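Local coordinates for glyoxalase family protein (Listeria monocytogenes, PDB 2P7O), which catalyses the manganese-dependent hydration of the antibiotic fosfomycin, opening its epoxide ring and so conferring resistance on the bacterium, at residues T19-N24 / K87-E92; N24-E29 / F47-L52; F72-E77 / F117-G122; S106-D111 / E125-R130. One frame throughout, in Å; residues are numbered along the deposited sequence. Where two conformers were deposited one is given.

Contact 1. Residues T19-N24 / K87-E92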
# COMPACT_ATOMS: atom_id res chain seq x y z
N THR A 19 0.27 -0.89 -16.82
CA THR A 19 -1.15 -1.04 -17.20
C THR A 19 -1.46 -2.50 -17.54
O THR A 19 -2.47 -3.09 -17.19
CB THR A 19 -1.40 -0.15 -18.43
OG1 THR A 19 -1.37 1.21 -17.92
CG2 THR A 19 -2.81 -0.38 -18.96
N ALA A 20 -0.52 -3.13 -18.24
CA ALA A 20 -0.77 -4.50 -18.70
C ALA A 20 -0.70 -5.44 -17.50
O ALA A 20 -1.55 -6.36 -17.44
CB ALA A 20 0.21 -4.85 -19.78
N PHE A 21 0.26 -5.21 -16.57
CA PHE A 21 0.33 -6.00 -15.36
C PHE A 21 -0.99 -5.96 -14.59
O PHE A 21 -1.58 -6.99 -14.23
CB PHE A 21 1.49 -5.38 -14.54
CG PHE A 21 1.68 -6.07 -13.19
CD1 PHE A 21 2.32 -7.28 -13.10
CD2 PHE A 21 1.19 -5.45 -12.07
CE1 PHE A 21 2.45 -7.94 -11.89
CE2 PHE A 21 1.30 -6.09 -10.85
CZ PHE A 21 1.98 -7.29 -10.76
N LEU A 22 -1.50 -4.74 -14.35
CA LEU A 22 -2.65 -4.55 -13.50
C LEU A 22 -3.94 -5.11 -14.13
O LEU A 22 -4.79 -5.63 -13.42
CB LEU A 22 -2.89 -3.06 -13.20
CG LEU A 22 -1.82 -2.37 -12.36
CD1 LEU A 22 -2.15 -0.90 -12.24
CD2 LEU A 22 -1.75 -3.07 -10.99
N GLN A 23 -4.07 -4.85 -15.42
CA GLN A 23 -5.20 -5.29 -16.23
C GLN A 23 -5.17 -6.82 -16.46
O GLN A 23 -6.16 -7.52 -16.26
CB GLN A 23 -5.14 -4.65 -17.64
CG GLN A 23 -5.66 -3.20 -17.63
CD GLN A 23 -5.69 -2.55 -19.01
OE1 GLN A 23 -5.05 -2.97 -19.97
NE2 GLN A 23 -6.49 -1.49 -19.09
N ASN A 24 -4.04 -7.36 -16.92
CA ASN A 24 -4.05 -8.83 -17.14
C ASN A 24 -4.21 -9.57 -15.83
O ASN A 24 -5.03 -10.49 -15.85
CB ASN A 24 -2.76 -9.26 -17.83
CG ASN A 24 -2.78 -10.71 -18.25
OD1 ASN A 24 -3.24 -11.04 -19.37
ND2 ASN A 24 -2.31 -11.63 -17.44
N LYS A 87 2.37 -16.19 -14.32
CA LYS A 87 3.57 -16.73 -15.00
C LYS A 87 3.57 -16.31 -16.47
O LYS A 87 4.55 -15.87 -17.05
CB LYS A 87 3.60 -18.26 -14.93
CG LYS A 87 3.55 -18.90 -13.57
CD LYS A 87 3.23 -20.40 -13.64
CE LYS A 87 4.20 -21.20 -12.78
NZ LYS A 87 3.60 -22.31 -12.00
N ALA A 88 2.42 -16.43 -17.12
CA ALA A 88 2.25 -15.95 -18.49
C ALA A 88 2.74 -14.53 -18.70
O ALA A 88 3.19 -14.26 -19.83
CB ALA A 88 0.75 -15.99 -18.88
N LEU A 89 2.69 -13.70 -17.67
CA LEU A 89 3.17 -12.34 -17.86
C LEU A 89 4.69 -12.33 -17.71
O LEU A 89 5.30 -11.44 -18.30
CB LEU A 89 2.49 -11.31 -16.98
CG LEU A 89 2.57 -9.82 -17.30
CD1 LEU A 89 1.56 -9.40 -18.36
CD2 LEU A 89 2.32 -8.97 -16.06
N GLY A 90 5.25 -13.35 -17.05
CA GLY A 90 6.72 -13.41 -17.03
C GLY A 90 7.31 -12.76 -15.78
O GLY A 90 8.54 -12.90 -15.56
N VAL A 91 6.50 -12.08 -14.96
CA VAL A 91 7.02 -11.45 -13.75
C VAL A 91 7.64 -12.40 -12.74
O VAL A 91 7.42 -13.60 -12.78
CB VAL A 91 5.98 -10.56 -13.05
CG1 VAL A 91 5.60 -9.44 -14.01
CG2 VAL A 91 4.77 -11.40 -12.64
N GLU A 92 8.50 -11.82 -11.87
CA GLU A 92 9.19 -12.71 -10.92
C GLU A 92 8.11 -13.16 -9.93
O GLU A 92 7.31 -12.35 -9.44
CB GLU A 92 10.26 -11.88 -10.23
CG GLU A 92 10.76 -12.49 -8.94
CD GLU A 92 12.03 -11.88 -8.40
OE1 GLU A 92 12.84 -11.40 -9.23
OE2 GLU A 92 12.23 -11.99 -7.17
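Leu89 and Phe21 bury the most surface where the C-terminal end of helix 79-89 comes up against helix 15-26, and no hydrogen bond joins the two segments. Leu89 directs its CB at the opposite helix, and with CG anti to the backbone N (chi1 -163°) its branch spreads over the turn around Phe21. The methyl CD2 does the close work: it sits at the ring edge, near the ring plane, 3.4 Å from Phe21 CD1, and it also lies 3.6 Å from Phe21 CA. The other methyl, CD1, is more loosely placed, 4.4 Å from Asn24 CB, one helical turn further along. Phe21 swings its ring across with CG anti to the backbone N (chi1 178°), so that the side chain crosses that of Leu89 at about a right angle. Val91 meets the same ring atom with one methyl, CG1, 4.0 Å from Phe21 CD1. Between the two apolar residues of the second segment, Gly90 leaves the helical conformation with positive phi, turning the chain so that Leu89 and Val91 both address one phenylalanine. The contact itself lies near the surface, but Phe21 reaches inward, touching Phe109 of strand 106-110, while Val91 and Phe21 both pack on Phe112. Phe21 of helix 15-26 thereby links the end of helix 79-89 to strand 106-110 of the second sheet.

Contact 2. Residues N24-E29 / F47-L52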
# COMPACT_ATOMS: atom_id res chain seq x y z
N ASN A 24 -4.04 -7.36 -16.92
CA ASN A 24 -4.05 -8.83 -17.14
C ASN A 24 -4.21 -9.57 -15.83
O ASN A 24 -5.03 -10.49 -15.85
CB ASN A 24 -2.76 -9.26 -17.83
CG ASN A 24 -2.78 -10.71 -18.25
OD1 ASN A 24 -3.24 -11.04 -19.37
ND2 ASN A 24 -2.31 -11.63 -17.44
N ILE A 25 -3.51 -9.24 -14.76
CA ILE A 25 -3.58 -9.94 -13.48
C ILE A 25 -4.80 -9.57 -12.64
O ILE A 25 -5.52 -10.49 -12.19
CB ILE A 25 -2.36 -9.62 -12.58
CG1 ILE A 25 -1.05 -10.03 -13.27
CG2 ILE A 25 -2.46 -10.45 -11.29
CD1 ILE A 25 -1.22 -11.40 -13.91
N PHE A 26 -4.95 -8.27 -12.37
CA PHE A 26 -6.00 -7.91 -11.41
C PHE A 26 -7.28 -7.49 -12.10
O PHE A 26 -8.22 -7.05 -11.41
CB PHE A 26 -5.53 -6.68 -10.60
CG PHE A 26 -4.29 -6.89 -9.76
CD1 PHE A 26 -3.07 -6.32 -10.06
CD2 PHE A 26 -4.34 -7.70 -8.65
CE1 PHE A 26 -1.90 -6.62 -9.37
CE2 PHE A 26 -3.20 -7.95 -7.93
CZ PHE A 26 -1.98 -7.40 -8.24
N ASN A 27 -7.37 -7.51 -13.43
CA ASN A 27 -8.60 -6.99 -14.08
C ASN A 27 -8.95 -5.56 -13.72
O ASN A 27 -10.09 -5.10 -13.73
CB ASN A 27 -9.79 -7.92 -13.81
CG ASN A 27 -9.63 -9.09 -14.76
OD1 ASN A 27 -9.62 -8.87 -16.01
ND2 ASN A 27 -9.29 -10.21 -14.16
N ALA A 28 -7.87 -4.81 -13.47
CA ALA A 28 -8.01 -3.41 -13.07
C ALA A 28 -8.70 -2.61 -14.17
O ALA A 28 -8.45 -2.82 -15.36
CB ALA A 28 -6.62 -2.87 -12.74
N GLU A 29 -9.60 -1.71 -13.73
CA GLU A 29 -10.40 -0.94 -14.66
C GLU A 29 -9.81 0.45 -14.77
O GLU A 29 -9.71 1.18 -13.78
CB GLU A 29 -11.85 -0.91 -14.18
CG GLU A 29 -12.68 0.05 -15.05
CD GLU A 29 -13.30 -0.71 -16.22
OE1 GLU A 29 -12.64 -1.64 -16.71
OE2 GLU A 29 -14.44 -0.37 -16.60
N PHE A 47 -6.72 3.63 -11.73
CA PHE A 47 -7.44 2.38 -11.94
C PHE A 47 -8.24 2.08 -10.67
O PHE A 47 -8.03 2.66 -9.58
CB PHE A 47 -6.48 1.20 -12.10
CG PHE A 47 -5.58 1.27 -13.33
CD1 PHE A 47 -4.38 1.92 -13.25
CD2 PHE A 47 -5.99 0.71 -14.52
CE1 PHE A 47 -3.62 2.05 -14.39
CE2 PHE A 47 -5.22 0.83 -15.68
CZ PHE A 47 -4.03 1.53 -15.63
N LEU A 48 -9.24 1.22 -10.81
CA LEU A 48 -10.04 0.69 -9.75
C LEU A 48 -9.82 -0.84 -9.76
O LEU A 48 -10.00 -1.45 -10.84
CB LEU A 48 -11.55 0.84 -9.99
CG LEU A 48 -11.96 2.30 -10.14
CD1 LEU A 48 -13.41 2.62 -9.86
CD2 LEU A 48 -11.03 2.96 -9.15
N ILE A 49 -9.55 -1.35 -8.58
CA ILE A 49 -9.40 -2.78 -8.32
C ILE A 49 -10.23 -3.11 -7.06
O ILE A 49 -9.81 -2.81 -5.94
CB ILE A 49 -7.92 -3.12 -8.09
CG1 ILE A 49 -7.00 -2.62 -9.21
CG2 ILE A 49 -7.75 -4.63 -7.90
CD1 ILE A 49 -5.55 -2.96 -8.93
N ALA A 50 -11.38 -3.70 -7.36
CA ALA A 50 -12.27 -4.19 -6.31
C ALA A 50 -12.49 -3.09 -5.26
O ALA A 50 -12.41 -3.32 -4.05
CB ALA A 50 -11.70 -5.44 -5.69
N GLY A 51 -12.64 -1.89 -5.78
CA GLY A 51 -13.03 -0.76 -4.90
C GLY A 51 -11.84 0.09 -4.47
O GLY A 51 -11.96 1.20 -3.91
N LEU A 52 -10.65 -0.46 -4.64
CA LEU A 52 -9.47 0.34 -4.30
C LEU A 52 -9.14 1.23 -5.51
O LEU A 52 -9.01 0.74 -6.64
CB LEU A 52 -8.27 -0.57 -4.00
CG LEU A 52 -6.86 0.07 -4.04
CD1 LEU A 52 -6.66 0.99 -2.85
CD2 LEU A 52 -5.81 -1.03 -4.15
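Two main-chain hydrogen bonds pair Glu29 with Leu48, each residue giving its N-H and taking one at its carbonyl, the pattern of an antiparallel hydrogen-bonded pair. Glu29 N donates to Leu48 O at 2.9 Å, almost straight at 176° and in the plane of the carbonyl. The return bond, Leu48 N to Glu29 O at 3.0 Å, is more bent but meets a lone pair of the oxygen. Each carbonyl also receives a CA-H from the residue preceding the donor: Phe47 CA lies 3.2 Å from Glu29 O, and Ala28 CA approaches Leu48 O. On the strand side the pairing is followed at once by a type I' turn, in which Ile49 and Leu52 satisfy each other's N-H and carbonyl groups; Gly51 takes a positive phi within it. Asn27, also with positive phi, ends the helix and lets the chain swing into the strand.

Packing centres on Ala28, whose CB points at the strand. Ile49 CG1, set anti to its own carbonyl carbon, comes within 3.6 Å of Ala28 CB, and Phe47 CD2 stands 4.0 Å from the same methyl. The branch methyl Ile49 CG2 reaches Phe26 CB at 4.1 Å, while the Phe26 ring leads on elsewhere.

Thus short strand 29-30 becomes the edge of a sheet beside strand 44-49, with helix 15-26 leading into it. Ala28 also bonds back to Leu22 of that helix, the Phe26 ring meets Phe72 and Phe117 of the other sheet, and Ile2 of the second subunit packs on Phe26 and Ile49.

Contact 3. Residues F72-E77 / F117-G122. With MN (manganese (II) ion), chain C.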
# COMPACT_ATOMS: atom_id res chain seq x y z
N PHE A 72 -4.33 -8.61 -2.22
CA PHE A 72 -5.74 -8.64 -2.58
C PHE A 72 -6.33 -10.03 -2.29
O PHE A 72 -5.61 -11.01 -2.35
CB PHE A 72 -5.91 -8.40 -4.10
CG PHE A 72 -5.66 -6.92 -4.43
CD1 PHE A 72 -4.44 -6.51 -4.94
CD2 PHE A 72 -6.68 -6.00 -4.28
CE1 PHE A 72 -4.28 -5.17 -5.28
CE2 PHE A 72 -6.48 -4.65 -4.50
CZ PHE A 72 -5.27 -4.23 -5.05
N GLN A 73 -7.64 -10.01 -2.00
CA GLN A 73 -8.37 -11.21 -1.69
C GLN A 73 -8.86 -11.97 -2.93
O GLN A 73 -9.54 -11.41 -3.82
CB GLN A 73 -9.59 -10.87 -0.79
CG GLN A 73 -10.08 -12.11 -0.02
CD GLN A 73 -11.06 -11.75 1.09
OE1 GLN A 73 -11.99 -12.54 1.27
NE2 GLN A 73 -10.95 -10.61 1.81
N ILE A 74 -8.56 -13.29 -2.95
CA ILE A 74 -9.16 -14.14 -4.00
C ILE A 74 -9.66 -15.41 -3.32
O ILE A 74 -9.41 -15.65 -2.12
CB ILE A 74 -8.19 -14.55 -5.13
CG1 ILE A 74 -6.91 -15.22 -4.56
CG2 ILE A 74 -7.79 -13.29 -5.91
CD1 ILE A 74 -6.07 -15.89 -5.64
N GLN A 75 -10.39 -16.21 -4.11
CA GLN A 75 -10.91 -17.45 -3.53
C GLN A 75 -9.97 -18.62 -3.82
O GLN A 75 -9.26 -18.64 -4.83
CB GLN A 75 -12.27 -17.76 -4.17
CG GLN A 75 -13.25 -16.56 -4.12
CD GLN A 75 -13.51 -16.29 -2.64
OE1 GLN A 75 -13.77 -17.26 -1.91
NE2 GLN A 75 -13.28 -15.06 -2.19
N SER A 76 -10.00 -19.57 -2.87
CA SER A 76 -9.17 -20.75 -2.98
C SER A 76 -9.33 -21.40 -4.34
O SER A 76 -8.34 -21.84 -4.95
CB SER A 76 -9.57 -21.71 -1.85
OG SER A 76 -9.61 -20.97 -0.61
N GLU A 77 -10.53 -21.46 -4.91
CA GLU A 77 -10.64 -22.15 -6.20
C GLU A 77 -10.07 -21.35 -7.39
O GLU A 77 -10.11 -21.89 -8.51
CB GLU A 77 -12.10 -22.51 -6.43
CG GLU A 77 -12.73 -23.30 -5.29
CD GLU A 77 -13.53 -22.47 -4.29
OE1 GLU A 77 -13.18 -21.28 -4.09
OE2 GLU A 77 -14.48 -23.00 -3.69
N PHE A 117 3.54 -7.89 -4.45
CA PHE A 117 2.09 -8.01 -4.37
C PHE A 117 1.78 -9.44 -3.93
O PHE A 117 2.60 -10.36 -4.04
CB PHE A 117 1.46 -7.89 -5.77
CG PHE A 117 1.35 -6.43 -6.22
CD1 PHE A 117 2.28 -5.87 -7.08
CD2 PHE A 117 0.31 -5.63 -5.77
CE1 PHE A 117 2.20 -4.54 -7.50
CE2 PHE A 117 0.19 -4.30 -6.17
CZ PHE A 117 1.13 -3.76 -7.06
N GLU A 118 0.59 -9.62 -3.39
CA GLU A 118 0.14 -10.92 -2.93
C GLU A 118 -1.32 -11.07 -3.35
O GLU A 118 -2.13 -10.16 -3.20
CB GLU A 118 0.33 -11.02 -1.42
CG GLU A 118 -0.22 -12.28 -0.75
CD GLU A 118 -0.13 -12.31 0.76
OE1 GLU A 118 0.24 -11.25 1.35
OE2 GLU A 118 -0.43 -13.38 1.35
N LEU A 119 -1.65 -12.26 -3.85
CA LEU A 119 -3.04 -12.72 -3.91
C LEU A 119 -3.27 -13.76 -2.81
O LEU A 119 -2.56 -14.76 -2.70
CB LEU A 119 -3.22 -13.33 -5.32
CG LEU A 119 -3.19 -12.24 -6.41
CD1 LEU A 119 -3.34 -12.94 -7.76
CD2 LEU A 119 -4.26 -11.18 -6.25
N HIS A 120 -4.17 -13.42 -1.90
CA HIS A 120 -4.29 -14.16 -0.66
C HIS A 120 -5.64 -14.85 -0.67
O HIS A 120 -6.65 -14.14 -0.74
CB HIS A 120 -4.14 -13.14 0.49
CG HIS A 120 -4.35 -13.71 1.87
ND1 HIS A 120 -3.36 -13.73 2.84
CD2 HIS A 120 -5.48 -14.14 2.51
CE1 HIS A 120 -3.85 -14.25 3.95
NE2 HIS A 120 -5.14 -14.54 3.76
N ALA A 121 -5.68 -16.17 -0.60
CA ALA A 121 -6.97 -16.84 -0.31
C ALA A 121 -6.97 -17.34 1.14
O ALA A 121 -5.93 -17.59 1.76
CB ALA A 121 -7.10 -18.06 -1.21
N GLY A 122 -8.16 -17.43 1.69
CA GLY A 122 -8.39 -18.03 2.97
C GLY A 122 -8.14 -17.07 4.11
O GLY A 122 -8.27 -15.86 4.05
MN MN C . 0.71 -10.69 3.38
O HOH W 1 -10.54 -16.02 0.39
O HOH W 2 0.07 -12.74 3.82
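Glu118 OE1 binds the manganese ion at 2.1 Å, and a water that also ligates the metal is hydrogen-bonded to OE2 of the same carboxylate at 2.6 Å. With CG anti to the backbone N and the chain extended, Glu118 carries its carboxylate straight out from the sheet to the ion. OE2 is gripped further by Ser106 OG and, weakly, by His120 ND1, so its rotation is fixed; the positive metal would be expected to keep the group ionised. The other ring nitrogen, His120 NE2, bonds to Thr123 O.

Behind this first shell, the main chains zip together in parallel register. Phe72 N gives to Glu118 O at 2.9 Å, and His120 N gives to Phe72 O at 2.8 Å; both lie nearly along the C=O axis. In the third bond, Ile74 N to His120 O at 3.0 Å, the donor comes from above the carbonyl plane. A water links the chains beyond it, donating to Ile74 O and accepting from Gly122 N.

On the face opposite Gln73 and His120, Leu119 CD2 touches Phe72 CB at 3.9 Å. Ile74, with CG1 in the crowded position between the backbone N and carbonyl carbon, sends CD1 across Leu119 at about a right angle, 3.8 Å from Leu119 CB. Ala121 CB lies 3.7 Å from Ser76 N.

His69 and Glu126, with His7 of the second subunit, complete the protein ligands: a metal site on paired beta-alpha-beta-beta-beta modules, shared between subunits, as is characteristic of the glyoxalase-type (vicinal oxygen chelate) fold.

Contact 4. Residues S106-D111 / E125-R130. With MN (manganese (II) ion), chain C.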
# COMPACT_ATOMS: atom_id res chain seq x y z
N SER A 106 -1.41 -18.39 -0.65
CA SER A 106 -1.06 -17.09 -1.21
C SER A 106 -0.08 -17.28 -2.37
O SER A 106 0.78 -18.18 -2.37
CB SER A 106 -0.47 -16.20 -0.09
OG SER A 106 -1.52 -15.76 0.76
N ILE A 107 -0.22 -16.32 -3.28
CA ILE A 107 0.75 -16.10 -4.34
C ILE A 107 1.44 -14.74 -4.17
O ILE A 107 0.83 -13.67 -4.07
CB ILE A 107 0.04 -16.08 -5.70
CG1 ILE A 107 -1.06 -17.14 -5.83
CG2 ILE A 107 1.06 -16.16 -6.80
CD1 ILE A 107 -1.94 -16.88 -7.06
N TYR A 108 2.77 -14.80 -4.10
CA TYR A 108 3.57 -13.60 -3.94
C TYR A 108 4.38 -13.39 -5.20
O TYR A 108 5.02 -14.35 -5.66
CB TYR A 108 4.54 -13.85 -2.78
CG TYR A 108 3.94 -13.70 -1.40
CD1 TYR A 108 3.49 -14.81 -0.71
CD2 TYR A 108 3.88 -12.46 -0.78
CE1 TYR A 108 2.95 -14.70 0.56
CE2 TYR A 108 3.36 -12.36 0.51
CZ TYR A 108 2.91 -13.48 1.18
OH TYR A 108 2.39 -13.35 2.47
N PHE A 109 4.32 -12.18 -5.74
CA PHE A 109 4.92 -11.91 -7.04
C PHE A 109 5.19 -10.42 -7.17
O PHE A 109 4.67 -9.57 -6.42
CB PHE A 109 4.02 -12.40 -8.19
CG PHE A 109 2.62 -11.77 -8.16
CD1 PHE A 109 2.21 -10.78 -9.03
CD2 PHE A 109 1.72 -12.22 -7.23
CE1 PHE A 109 0.94 -10.23 -8.98
CE2 PHE A 109 0.43 -11.74 -7.15
CZ PHE A 109 0.03 -10.77 -8.04
N TYR A 110 6.09 -10.01 -8.04
CA TYR A 110 6.46 -8.60 -8.14
C TYR A 110 5.86 -8.01 -9.41
O TYR A 110 5.45 -8.80 -10.25
CB TYR A 110 8.00 -8.43 -8.31
CG TYR A 110 8.71 -8.97 -7.10
CD1 TYR A 110 8.92 -10.36 -7.01
CD2 TYR A 110 9.08 -8.15 -6.04
CE1 TYR A 110 9.55 -10.89 -5.90
CE2 TYR A 110 9.70 -8.71 -4.91
CZ TYR A 110 9.91 -10.06 -4.86
OH TYR A 110 10.54 -10.61 -3.77
N ASP A 111 5.84 -6.67 -9.50
CA ASP A 111 5.44 -6.09 -10.80
C ASP A 111 6.69 -5.88 -11.64
O ASP A 111 7.65 -6.66 -11.49
CB ASP A 111 4.62 -4.81 -10.68
CG ASP A 111 5.31 -3.71 -9.89
OD1 ASP A 111 4.70 -2.60 -9.79
OD2 ASP A 111 6.43 -3.93 -9.42
N GLU A 125 -3.83 -13.82 7.54
CA GLU A 125 -2.59 -13.91 8.31
C GLU A 125 -1.48 -13.43 7.36
O GLU A 125 -1.73 -13.41 6.14
CB GLU A 125 -2.38 -15.39 8.71
CG GLU A 125 -2.35 -16.24 7.44
CD GLU A 125 -2.48 -17.73 7.77
OE1 GLU A 125 -2.38 -18.09 8.97
OE2 GLU A 125 -2.74 -18.52 6.82
N GLU A 126 -0.29 -13.13 7.91
CA GLU A 126 0.82 -12.79 7.02
C GLU A 126 1.62 -14.08 6.81
O GLU A 126 2.01 -14.74 7.77
CB GLU A 126 1.64 -11.75 7.77
CG GLU A 126 2.87 -11.25 7.00
CD GLU A 126 2.52 -11.09 5.52
OE1 GLU A 126 1.58 -10.36 5.22
OE2 GLU A 126 3.21 -11.68 4.63
N ARG A 127 1.90 -14.35 5.55
CA ARG A 127 2.48 -15.63 5.17
C ARG A 127 3.93 -15.56 4.71
O ARG A 127 4.49 -16.53 4.22
CB ARG A 127 1.51 -16.24 4.14
CG ARG A 127 0.14 -16.47 4.78
CD ARG A 127 -0.85 -17.05 3.75
NE ARG A 127 -2.15 -17.41 4.29
CZ ARG A 127 -3.25 -17.53 3.54
NH1 ARG A 127 -3.23 -17.33 2.22
NH2 ARG A 127 -4.38 -17.92 4.16
N LEU A 128 4.62 -14.44 4.89
CA LEU A 128 6.02 -14.31 4.46
C LEU A 128 6.90 -15.40 5.06
O LEU A 128 7.88 -15.80 4.41
CB LEU A 128 6.67 -12.97 4.85
CG LEU A 128 8.19 -12.85 4.66
CD1 LEU A 128 8.53 -12.40 3.25
CD2 LEU A 128 8.89 -11.90 5.64
N LYS A 129 6.60 -15.78 6.29
CA LYS A 129 7.53 -16.71 6.96
C LYS A 129 7.62 -18.04 6.22
O LYS A 129 8.56 -18.81 6.39
CB LYS A 129 7.05 -16.99 8.39
CG LYS A 129 5.64 -17.56 8.44
CD LYS A 129 5.20 -17.90 9.87
CE LYS A 129 3.69 -17.96 9.93
NZ LYS A 129 3.15 -16.77 10.66
N ARG A 130 6.59 -18.36 5.42
CA ARG A 130 6.57 -19.59 4.68
C ARG A 130 7.71 -19.70 3.66
O ARG A 130 7.96 -20.81 3.20
CB ARG A 130 5.26 -19.68 3.88
CG ARG A 130 4.06 -19.83 4.84
CD ARG A 130 2.86 -20.16 3.91
NE ARG A 130 1.62 -20.23 4.69
CZ ARG A 130 0.42 -20.24 4.13
NH1 ARG A 130 0.30 -20.19 2.78
NH2 ARG A 130 -0.68 -20.30 4.89
MN MN C . 0.71 -10.69 3.38
O HOH W 3 1.55 -19.65 0.30
O HOH W 2 0.07 -12.74 3.82
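Strand 106-110 runs extended beside a C-terminal loop that tightens into a 3-10 turn at Leu128, where Arg130 N bonds back to Arg127 O; the loop supplies a metal ligand and the strand second-shell groups at the manganese site of a glyoxalase-type fold. The backbones stay well apart, Ser106 and Arg127 being the nearest pair at 7.4 Å between CA atoms, so side chains, a metal and water span the gap.

Glu126 turns its carboxylate back toward the strand by a bend at chi2 (39°). Its OE1 binds manganese at 2.1 Å and also accepts from Thr9 OG1 of the second subunit. OE2 takes the Tyr108 hydroxyl at 2.9 Å, met from above the carboxylate plane, and Leu128 N on its anti lone pair. Two donors on one oxygen and metal plus hydroxyl on the other hold the group firmly. The metal-bound water accepts from Arg127 N and lies within hydrogen-bonding distance of Tyr108 OH (2.8 Å) and of Glu125 O, tying strand to loop through the first shell.

Arg127, extended from CG to NE, lies across the Tyr108 side chain, its guanidinium 73° from the ring plane. NE and NH2 grip Glu125 OE2 side-on, while Arg130 adds a second salt bridge to that oxygen. Arg130 NH1 holds a water that donates to Ser106 O, and itself bonds Gly104 O. Arg127 NH1 also serves Ala121 O. Ser106 OG, which bonds Glu118 as well, lies near the guanidinium plane and accepts from Arg127 NH1 at 2.7 Å.

Contact 1 is a surface contact and purely apolar across its segments, whereas contacts 2, 3 and 4 are buried. Contacts 1 and 2 share Asn24 and helix 15-26, the first using its flank, the second its exit into an edge strand. Contacts 3 and 4 reach neighbouring strands of the other sheet and converge on one manganese ion and one water; main-chain pairing dominates contact 3, charged side chains contact 4. Aromatic rings join the halves: Phe21 and Phe26 from helix 15-26 meet Phe117, Phe72 and Phe109. The second subunit touches contacts 2, 3 and 4, packing on the first of these and supplying a metal ligand at the last two.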